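Local coordinates for catabolite control protein A (Lactococcus lactis, PDB 2O20) that is a transcription factor of the LacI family, probably governing carbon catabolite repression and activation as a global regulator of carbon use, at residues G67-T72 with E109-T114; N103-E108 with E132-S137; S128-K133 with V145-T150. The protein carries 1 engineered substitution. All blocks are in the same frame, centred on the assembly; numbering follows the deposited sequence.

Contact 1 (G67-T72 with E109-T114)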
loop_
_atom_site.group_PDB
_atom_site.type_symbol
_atom_site.label_atom_id
_atom_site.label_comp_id
_atom_site.label_asym_id
_atom_site.label_seq_id
_atom_site.Cartn_x
_atom_site.Cartn_y
_atom_site.Cartn_z
ATOM N N GLY D 67 10.418 9.201 -16.569
ATOM C CA GLY D 67 10.899 9.158 -15.175
ATOM C C GLY D 67 9.782 9.536 -14.210
ATOM O O GLY D 67 9.161 10.588 -14.349
ATOM N N VAL D 68 9.554 8.699 -13.197
ATOM C CA VAL D 68 8.522 8.973 -12.167
ATOM C C VAL D 68 9.157 8.943 -10.788
ATOM O O VAL D 68 9.702 7.924 -10.361
ATOM C CB VAL D 68 7.362 7.931 -12.214
ATOM C CG1 VAL D 68 6.247 8.302 -11.247
ATOM C CG2 VAL D 68 6.817 7.773 -13.643
ATOM N N ILE D 69 9.040 10.059 -10.084
ATOM C CA ILE D 69 9.592 10.232 -8.748
ATOM C C ILE D 69 8.433 10.290 -7.784
ATOM O O ILE D 69 7.501 11.060 -7.996
ATOM C CB ILE D 69 10.379 11.540 -8.609
ATOM C CG1 ILE D 69 11.403 11.619 -9.728
ATOM C CG2 ILE D 69 11.039 11.601 -7.196
ATOM C CD1 ILE D 69 12.168 12.876 -9.804
ATOM N N LEU D 70 8.500 9.460 -6.742
ATOM C CA LEU D 70 7.481 9.457 -5.678
ATOM C C LEU D 70 8.185 9.196 -4.360
ATOM O O LEU D 70 9.272 8.621 -4.368
ATOM C CB LEU D 70 6.396 8.383 -5.932
ATOM C CG LEU D 70 6.810 6.903 -5.983
ATOM C CD1 LEU D 70 5.565 5.965 -5.785
ATOM C CD2 LEU D 70 7.514 6.511 -7.277
ATOM N N PRO D 71 7.620 9.683 -3.239
ATOM C CA PRO D 71 8.280 9.441 -1.942
ATOM C C PRO D 71 8.539 7.949 -1.678
ATOM O O PRO D 71 9.665 7.542 -1.387
ATOM C CB PRO D 71 7.265 10.014 -0.963
ATOM C CG PRO D 71 6.686 11.130 -1.708
ATOM C CD PRO D 71 6.477 10.589 -3.069
ATOM N N THR D 72 7.498 7.133 -1.796
ATOM C CA THR D 72 7.670 5.686 -1.613
ATOM C C THR D 72 6.527 4.893 -2.231
ATOM O O THR D 72 5.369 5.302 -2.220
ATOM C CB THR D 72 7.832 5.293 -0.102
ATOM O OG1 THR D 72 7.977 3.871 0.041
ATOM C CG2 THR D 72 6.652 5.769 0.706
ATOM N N GLU D 109 17.344 15.293 -5.642
ATOM C CA GLU D 109 18.387 15.831 -6.531
ATOM C C GLU D 109 19.184 14.743 -7.222
ATOM O O GLU D 109 19.487 14.857 -8.401
ATOM C CB GLU D 109 19.383 16.723 -5.761
ATOM C CG GLU D 109 18.902 18.137 -5.550
ATOM C CD GLU D 109 19.965 18.993 -4.901
ATOM O OE1 GLU D 109 19.882 19.213 -3.674
ATOM O OE2 GLU D 109 20.893 19.416 -5.617
ATOM N N LYS D 110 19.558 13.712 -6.478
ATOM C CA LYS D 110 20.284 12.584 -7.047
ATOM C C LYS D 110 19.430 11.861 -8.102
ATOM O O LYS D 110 19.921 11.530 -9.174
ATOM C CB LYS D 110 20.725 11.616 -5.947
ATOM C CG LYS D 110 21.809 12.195 -5.056
ATOM C CD LYS D 110 22.170 11.297 -3.880
ATOM C CE LYS D 110 22.859 10.016 -4.333
ATOM N NZ LYS D 110 23.427 9.281 -3.168
ATOM N N VAL D 111 18.152 11.646 -7.795
ATOM C CA VAL D 111 17.226 10.979 -8.737
ATOM C C VAL D 111 17.162 11.730 -10.080
ATOM O O VAL D 111 17.330 11.124 -11.150
ATOM C CB VAL D 111 15.814 10.789 -8.117
ATOM C CG1 VAL D 111 14.796 10.379 -9.176
ATOM C CG2 VAL D 111 15.864 9.746 -6.995
ATOM N N LEU D 112 16.951 13.043 -10.029
ATOM C CA LEU D 112 16.979 13.883 -11.243
ATOM C C LEU D 112 18.292 13.842 -12.036
ATOM O O LEU D 112 18.280 13.882 -13.266
ATOM C CB LEU D 112 16.661 15.335 -10.912
ATOM C CG LEU D 112 15.263 15.654 -10.406
ATOM C CD1 LEU D 112 15.150 17.161 -10.221
ATOM C CD2 LEU D 112 14.201 15.167 -11.357
ATOM N N GLU D 113 19.421 13.761 -11.345
ATOM C CA GLU D 113 20.698 13.592 -12.027
ATOM C C GLU D 113 20.698 12.312 -12.831
ATOM O O GLU D 113 21.120 12.295 -13.985
ATOM C CB GLU D 113 21.867 13.562 -11.030
ATOM C CG GLU D 113 22.163 14.904 -10.409
ATOM C CD GLU D 113 23.358 14.896 -9.454
ATOM O OE1 GLU D 113 23.793 13.803 -9.002
ATOM O OE2 GLU D 113 23.858 16.005 -9.155
ATOM N N THR D 114 20.226 11.237 -12.208
ATOM C CA THR D 114 20.173 9.949 -12.871
ATOM C C THR D 114 19.211 9.999 -14.057
ATOM O O THR D 114 19.533 9.465 -15.120
ATOM C CB THR D 114 19.805 8.831 -11.893
ATOM O OG1 THR D 114 20.781 8.790 -10.844
ATOM C CG2 THR D 114 19.792 7.483 -12.597
#

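Contact 2 (N103-E108 with E132-S137)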
loop_
_atom_site.group_PDB
_atom_site.type_symbol
_atom_site.label_atom_id
_atom_site.label_comp_id
_atom_site.label_asym_id
_atom_site.label_seq_id
_atom_site.Cartn_x
_atom_site.Cartn_y
_atom_site.Cartn_z
ATOM N N ASN D 103 10.719 11.590 0.193
ATOM C CA ASN D 103 10.589 13.033 0.422
ATOM C C ASN D 103 11.840 13.774 0.941
ATOM O O ASN D 103 11.730 14.762 1.687
ATOM C CB ASN D 103 9.429 13.269 1.387
ATOM C CG ASN D 103 8.133 13.445 0.689
ATOM O OD1 ASN D 103 7.136 12.914 1.134
ATOM N ND2 ASN D 103 8.119 14.220 -0.402
ATOM N N ASP D 104 13.015 13.275 0.571
ATOM C CA ASP D 104 14.308 13.835 0.981
ATOM C C ASP D 104 14.874 14.616 -0.223
ATOM O O ASP D 104 15.087 14.041 -1.276
ATOM C CB ASP D 104 15.230 12.666 1.389
ATOM C CG ASP D 104 16.635 13.099 1.820
ATOM O OD1 ASP D 104 17.220 12.401 2.676
ATOM O OD2 ASP D 104 17.186 14.094 1.319
ATOM N N VAL D 105 15.158 15.910 -0.047
ATOM C CA VAL D 105 15.578 16.777 -1.153
ATOM C C VAL D 105 16.935 16.387 -1.756
ATOM O O VAL D 105 17.132 16.515 -2.966
ATOM C CB VAL D 105 15.564 18.275 -0.736
ATOM C CG1 VAL D 105 16.018 19.163 -1.884
ATOM C CG2 VAL D 105 14.160 18.674 -0.303
ATOM N N GLU D 106 17.844 15.868 -0.939
ATOM C CA GLU D 106 19.105 15.315 -1.430
ATOM C C GLU D 106 18.859 14.118 -2.340
ATOM O O GLU D 106 19.507 13.952 -3.369
ATOM C CB GLU D 106 19.983 14.841 -0.269
ATOM C CG GLU D 106 20.347 15.880 0.775
ATOM C CD GLU D 106 21.320 15.325 1.834
ATOM O OE1 GLU D 106 21.962 14.273 1.574
ATOM O OE2 GLU D 106 21.462 15.948 2.918
ATOM N N LYS D 107 17.912 13.276 -1.928
ATOM C CA LYS D 107 17.547 12.079 -2.671
ATOM C C LYS D 107 16.846 12.481 -3.977
ATOM O O LYS D 107 17.113 11.923 -5.023
ATOM C CB LYS D 107 16.662 11.187 -1.793
ATOM C CG LYS D 107 16.852 9.676 -1.965
ATOM C CD LYS D 107 16.216 8.881 -0.774
ATOM C CE LYS D 107 17.249 8.307 0.183
ATOM N NZ LYS D 107 16.647 7.771 1.472
ATOM N N GLU D 108 15.973 13.479 -3.903
ATOM C CA GLU D 108 15.312 14.017 -5.098
ATOM C C GLU D 108 16.336 14.547 -6.115
ATOM O O GLU D 108 16.219 14.256 -7.308
ATOM C CB GLU D 108 14.297 15.099 -4.726
ATOM C CG GLU D 108 13.065 14.531 -4.015
ATOM C CD GLU D 108 12.128 15.589 -3.480
ATOM O OE1 GLU D 108 12.586 16.741 -3.236
ATOM O OE2 GLU D 108 10.931 15.256 -3.268
ATOM N N GLU D 132 13.289 24.503 -4.512
ATOM C CA GLU D 132 13.903 25.448 -5.442
ATOM C C GLU D 132 15.151 24.883 -6.121
ATOM O O GLU D 132 15.435 25.222 -7.271
ATOM C CB GLU D 132 14.256 26.754 -4.711
ATOM C CG GLU D 132 14.597 27.926 -5.621
ATOM C CD GLU D 132 13.419 28.348 -6.491
ATOM O OE1 GLU D 132 12.440 28.895 -5.932
ATOM O OE2 GLU D 132 13.468 28.120 -7.728
ATOM N N LYS D 133 15.902 24.052 -5.393
ATOM C CA LYS D 133 17.019 23.296 -5.971
ATOM C C LYS D 133 16.476 22.429 -7.113
ATOM O O LYS D 133 16.974 22.483 -8.240
ATOM C CB LYS D 133 17.687 22.393 -4.924
ATOM C CG LYS D 133 18.387 23.121 -3.766
ATOM C CD LYS D 133 19.341 22.168 -3.030
ATOM C CE LYS D 133 20.050 22.825 -1.855
ATOM N NZ LYS D 133 21.454 22.308 -1.667
ATOM N N ILE D 134 15.425 21.669 -6.799
ATOM C CA ILE D 134 14.765 20.756 -7.752
ATOM C C ILE D 134 14.152 21.555 -8.924
ATOM O O ILE D 134 14.381 21.238 -10.091
ATOM C CB ILE D 134 13.657 19.895 -7.039
ATOM C CG1 ILE D 134 14.154 19.266 -5.725
ATOM C CG2 ILE D 134 13.147 18.778 -7.935
ATOM C CD1 ILE D 134 15.402 18.379 -5.829
ATOM N N ARG D 135 13.392 22.605 -8.609
ATOM C CA ARG D 135 12.779 23.445 -9.642
ATOM C C ARG D 135 13.812 23.990 -10.634
ATOM O O ARG D 135 13.561 24.035 -11.838
ATOM C CB ARG D 135 12.000 24.612 -9.022
ATOM C CG ARG D 135 11.255 25.458 -10.064
ATOM C CD ARG D 135 10.804 26.813 -9.542
ATOM N NE ARG D 135 9.630 26.669 -8.689
ATOM C CZ ARG D 135 9.657 26.541 -7.362
ATOM N NH1 ARG D 135 10.805 26.559 -6.693
ATOM N NH2 ARG D 135 8.516 26.406 -6.695
ATOM N N THR D 136 14.956 24.432 -10.126
ATOM C CA THR D 136 16.011 24.961 -10.994
ATOM C C THR D 136 16.706 23.833 -11.773
ATOM O O THR D 136 17.018 23.997 -12.953
ATOM C CB THR D 136 17.062 25.767 -10.198
ATOM O OG1 THR D 136 16.411 26.811 -9.462
ATOM C CG2 THR D 136 18.099 26.373 -11.142
ATOM N N SER D 137 16.955 22.709 -11.101
ATOM C CA SER D 137 17.438 21.497 -11.769
ATOM C C SER D 137 16.590 21.233 -13.014
ATOM O O SER D 137 17.126 21.089 -14.107
ATOM C CB SER D 137 17.393 20.290 -10.821
ATOM O OG SER D 137 18.068 20.562 -9.602
#

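Contact 3 (S128-K133 with V145-T150)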
loop_
_atom_site.group_PDB
_atom_site.type_symbol
_atom_site.label_atom_id
_atom_site.label_comp_id
_atom_site.label_asym_id
_atom_site.label_seq_id
_atom_site.Cartn_x
_atom_site.Cartn_y
_atom_site.Cartn_z
ATOM N N SER D 128 5.875 16.106 -1.430
ATOM C CA SER D 128 5.221 17.150 -0.634
ATOM C C SER D 128 5.232 18.492 -1.357
ATOM O O SER D 128 4.235 19.218 -1.322
ATOM C CB SER D 128 5.866 17.265 0.748
ATOM O OG SER D 128 7.276 17.388 0.653
ATOM N N SER D 129 6.351 18.819 -2.008
ATOM C CA SER D 129 6.411 19.962 -2.918
ATOM C C SER D 129 7.789 20.126 -3.551
ATOM O O SER D 129 8.799 19.674 -3.012
ATOM C CB SER D 129 6.054 21.266 -2.204
ATOM O OG SER D 129 6.869 21.389 -1.060
ATOM N N LEU D 130 7.801 20.832 -4.676
ATOM C CA LEU D 130 8.988 21.029 -5.493
ATOM C C LEU D 130 9.942 22.074 -4.893
ATOM O O LEU D 130 9.632 23.268 -4.863
ATOM C CB LEU D 130 8.564 21.436 -6.912
ATOM C CG LEU D 130 9.623 21.238 -7.989
ATOM C CD1 LEU D 130 9.881 19.760 -8.207
ATOM C CD2 LEU D 130 9.204 21.937 -9.283
ATOM N N ASP D 131 11.101 21.611 -4.420
ATOM C CA ASP D 131 12.133 22.478 -3.837
ATOM C C ASP D 131 12.806 23.330 -4.914
ATOM O O ASP D 131 12.888 22.937 -6.075
ATOM C CB ASP D 131 13.172 21.618 -3.086
ATOM C CG ASP D 131 14.215 22.443 -2.341
ATOM O OD1 ASP D 131 14.081 22.588 -1.106
ATOM O OD2 ASP D 131 15.178 22.926 -2.984
ATOM N N GLU D 132 13.289 24.503 -4.512
ATOM C CA GLU D 132 13.903 25.448 -5.442
ATOM C C GLU D 132 15.151 24.883 -6.121
ATOM O O GLU D 132 15.435 25.222 -7.271
ATOM C CB GLU D 132 14.256 26.754 -4.711
ATOM C CG GLU D 132 14.597 27.926 -5.621
ATOM C CD GLU D 132 13.419 28.348 -6.491
ATOM O OE1 GLU D 132 12.440 28.895 -5.932
ATOM O OE2 GLU D 132 13.468 28.120 -7.728
ATOM N N LYS D 133 15.902 24.052 -5.393
ATOM C CA LYS D 133 17.019 23.296 -5.971
ATOM C C LYS D 133 16.476 22.429 -7.113
ATOM O O LYS D 133 16.974 22.483 -8.240
ATOM C CB LYS D 133 17.687 22.393 -4.924
ATOM C CG LYS D 133 18.387 23.121 -3.766
ATOM C CD LYS D 133 19.341 22.168 -3.030
ATOM C CE LYS D 133 20.050 22.825 -1.855
ATOM N NZ LYS D 133 21.454 22.308 -1.667
ATOM N N VAL D 145 7.892 18.176 -17.693
ATOM C CA VAL D 145 7.551 17.695 -16.346
ATOM C C VAL D 145 6.102 18.078 -16.005
ATOM O O VAL D 145 5.609 19.152 -16.411
ATOM C CB VAL D 145 8.559 18.260 -15.285
ATOM C CG1 VAL D 145 8.699 19.746 -15.435
ATOM C CG2 VAL D 145 8.156 17.921 -13.865
ATOM N N VAL D 146 5.409 17.171 -15.331
ATOM C CA VAL D 146 4.075 17.422 -14.788
ATOM C C VAL D 146 4.095 17.031 -13.289
ATOM O O VAL D 146 4.620 15.984 -12.930
ATOM C CB VAL D 146 3.004 16.604 -15.510
ATOM C CG1 VAL D 146 1.585 16.971 -14.985
ATOM C CG2 VAL D 146 3.105 16.837 -17.028
ATOM N N LEU D 147 3.530 17.891 -12.444
ATOM C CA LEU D 147 3.368 17.625 -11.002
ATOM C C LEU D 147 1.994 17.011 -10.738
ATOM O O LEU D 147 1.008 17.414 -11.366
ATOM C CB LEU D 147 3.522 18.933 -10.208
ATOM C CG LEU D 147 4.664 19.902 -10.583
ATOM C CD1 LEU D 147 4.552 21.173 -9.785
ATOM C CD2 LEU D 147 6.074 19.294 -10.417
ATOM N N VAL D 148 1.921 16.040 -9.824
ATOM C CA VAL D 148 0.653 15.438 -9.393
ATOM C C VAL D 148 0.550 15.470 -7.859
ATOM O O VAL D 148 1.463 15.001 -7.160
ATOM C CB VAL D 148 0.488 13.970 -9.881
ATOM C CG1 VAL D 148 -0.959 13.490 -9.649
ATOM C CG2 VAL D 148 0.905 13.816 -11.373
ATOM N N GLY D 149 -0.530 16.059 -7.340
ATOM C CA GLY D 149 -0.751 16.157 -5.902
ATOM C C GLY D 149 -0.024 17.317 -5.253
ATOM O O GLY D 149 -0.062 17.474 -4.022
ATOM N N THR D 150 0.657 18.128 -6.063
ATOM C CA THR D 150 1.265 19.366 -5.567
ATOM C C THR D 150 1.159 20.461 -6.619
ATOM O O THR D 150 0.905 20.191 -7.800
ATOM C CB THR D 150 2.725 19.144 -5.072
ATOM O OG1 THR D 150 3.175 20.298 -4.323
ATOM C CG2 THR D 150 3.674 18.822 -6.233
HETATM O O HOH W 1 5.336 21.754 -5.793
#

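Contact 1 (G67-T72 with E109-T114)
Ile69 spans the distance from strand 65-70 to helix 105-118 and touches two consecutive residues of the helix, Val111 and Leu112. Its CB leaves the strand toward the helix and divides into two branches. CG1 stands anti to the carbonyl carbon, beside the backbone N (chi1 -52°), which points the longer branch at Val111. There CG1 meets Val111 CG1 at 3.7 Å, the two side chains reaching toward each other tip to tip. The extended chain then carries CD1 onward past the same methyl, and Ile69 CD1 ends 3.4 Å from Leu112 CD2, closer than carbon atoms usually pack.

This is the helix-on-sheet packing of a Rossmann-like parallel alpha/beta domain: helix 105-118 links strand 95-100 to strand 122-125 and crosses strand 65-70, which runs between them. A beta-branched isoleucine suits the strand and still has a long arm to reach the helix. On the helix, Val111 is short enough to sit over the sheet, where it also touches Ala99, whereas the longer Leu112 crosses Ile69 at about a right angle and packs on Ile134 of helix 132-141 as well. Val68 and Leu70 meet helix 76-91 instead.

Contact 2 (N103-E108 with E132-S137)
Ile134 reaches Val105 and Glu108 through two bends in its side chain: CG1 stands anti to the carbonyl carbon, beside the backbone N (chi1 -48°), and the next torsion folds CD1 around rather than leaving it trans to CA (chi2 -57°). The folded CG1-CD1 arm of isoleucine puts one methyl into the groove between residues one helical turn apart. Ile134 CD1 lies 3.6 Å from Glu108 CB and 3.8 Å from the backbone O of Val105, while Val105 CG1 approaches it more loosely at 4.1 Å, offering a small apolar edge at the rim of the contact. The Glu108 chain runs extended beyond CG and crosses the isoleucine at about a right angle. Farther out, Glu108 OE1 passes 3.9 Å from Ile134 CG1.

Both segments lie near helix starts. Asp104 is the N-cap of helix 105-118, though its OD2 receives only weak bonds, from Glu106 N and Lys107 N. In helix 132-141, Thr136 OG1 bonds to Glu132 O at 2.9 Å, meeting that carbonyl nearly head-on, so the oxygen serves two donors, Thr136 N and OG1. On the same helix Arg135 NH1 forms a salt bridge with Glu132 OE1 at 3.0 Å, and its NH2 has a second carboxylate in Asp152.

The first methylene of Glu108, CB, serves as apolar surface beside Val105. Glu108 is buried, and its OE2 is hydrogen-bonded to Tyr125 OH of the neighbouring strand. One residue thus gives hydrocarbon to the helix pair while its acid is held at the sheet; with hydrocarbon beside OE1, the carboxylate may be somewhat harder to ionise than one in water.

Contact 3 (S128-K133 with V145-T150)
Thr150 forms the close part of this contact with Ser128 and Ser129, where the chain leaving strand 145-148 runs beside the loop that precedes helix 132-141. Thr150 OG1 stands anti to the backbone N (chi1 -167°), which turns the hydroxyl to that loop: it lies 3.4 Å from Ser128 O and 3.5 Å from Ser129 CA. A water joins the two segments here, accepting from Leu130 N at 2.9 Å and donating to Thr150 OG1 at 3.0 Å. Small hydroxyl residues fit this end, since each has a polar partner beyond the contact: Thr150 OG1 bonds to Glu194 OE2, and Ser129 OG to Asp192.

The packing is looser between the leucines, where Leu130 CD2 and Leu147 CD2 approach only to 4.3 Å. Both are buried, and Tyr125 and Ile157 touch both of them, so bulky aliphatic groups suit the site even without a tight mutual fit.

Asp131, the N-cap, accepts from Lys133 N through OD2 at 2.8 Å and starts helix 132-141. That helix completes the beta-alpha-beta unit between strands 122-125 and 145-148, which are neighbours in the parallel sheet; Leu147 faces the loop that leads into it, while Val146 and Val148 pack on helix 294-309.

In the fold
All three contacts belong to the six-stranded, parallel-sheet half of the periplasmic-binding-protein-like region. Contacts 1 and 2 have centres about 9 Å apart, as do contacts 2 and 3; contacts 1 and 3 are about 11 Å apart. Contact 1 sets helix 105-118 on strand 65-70, contact 2 joins that helix to helix 132-141, and contact 3 ties the entrance of the second helix to the end of strand 145-148. Along the chain the segments of contacts 1 and 2 alternate, contact 3 opens after contact 1 has closed, and contacts 2 and 3 share Glu132 and Lys133. Together they pin two consecutive helices to each other and to strands of one sheet.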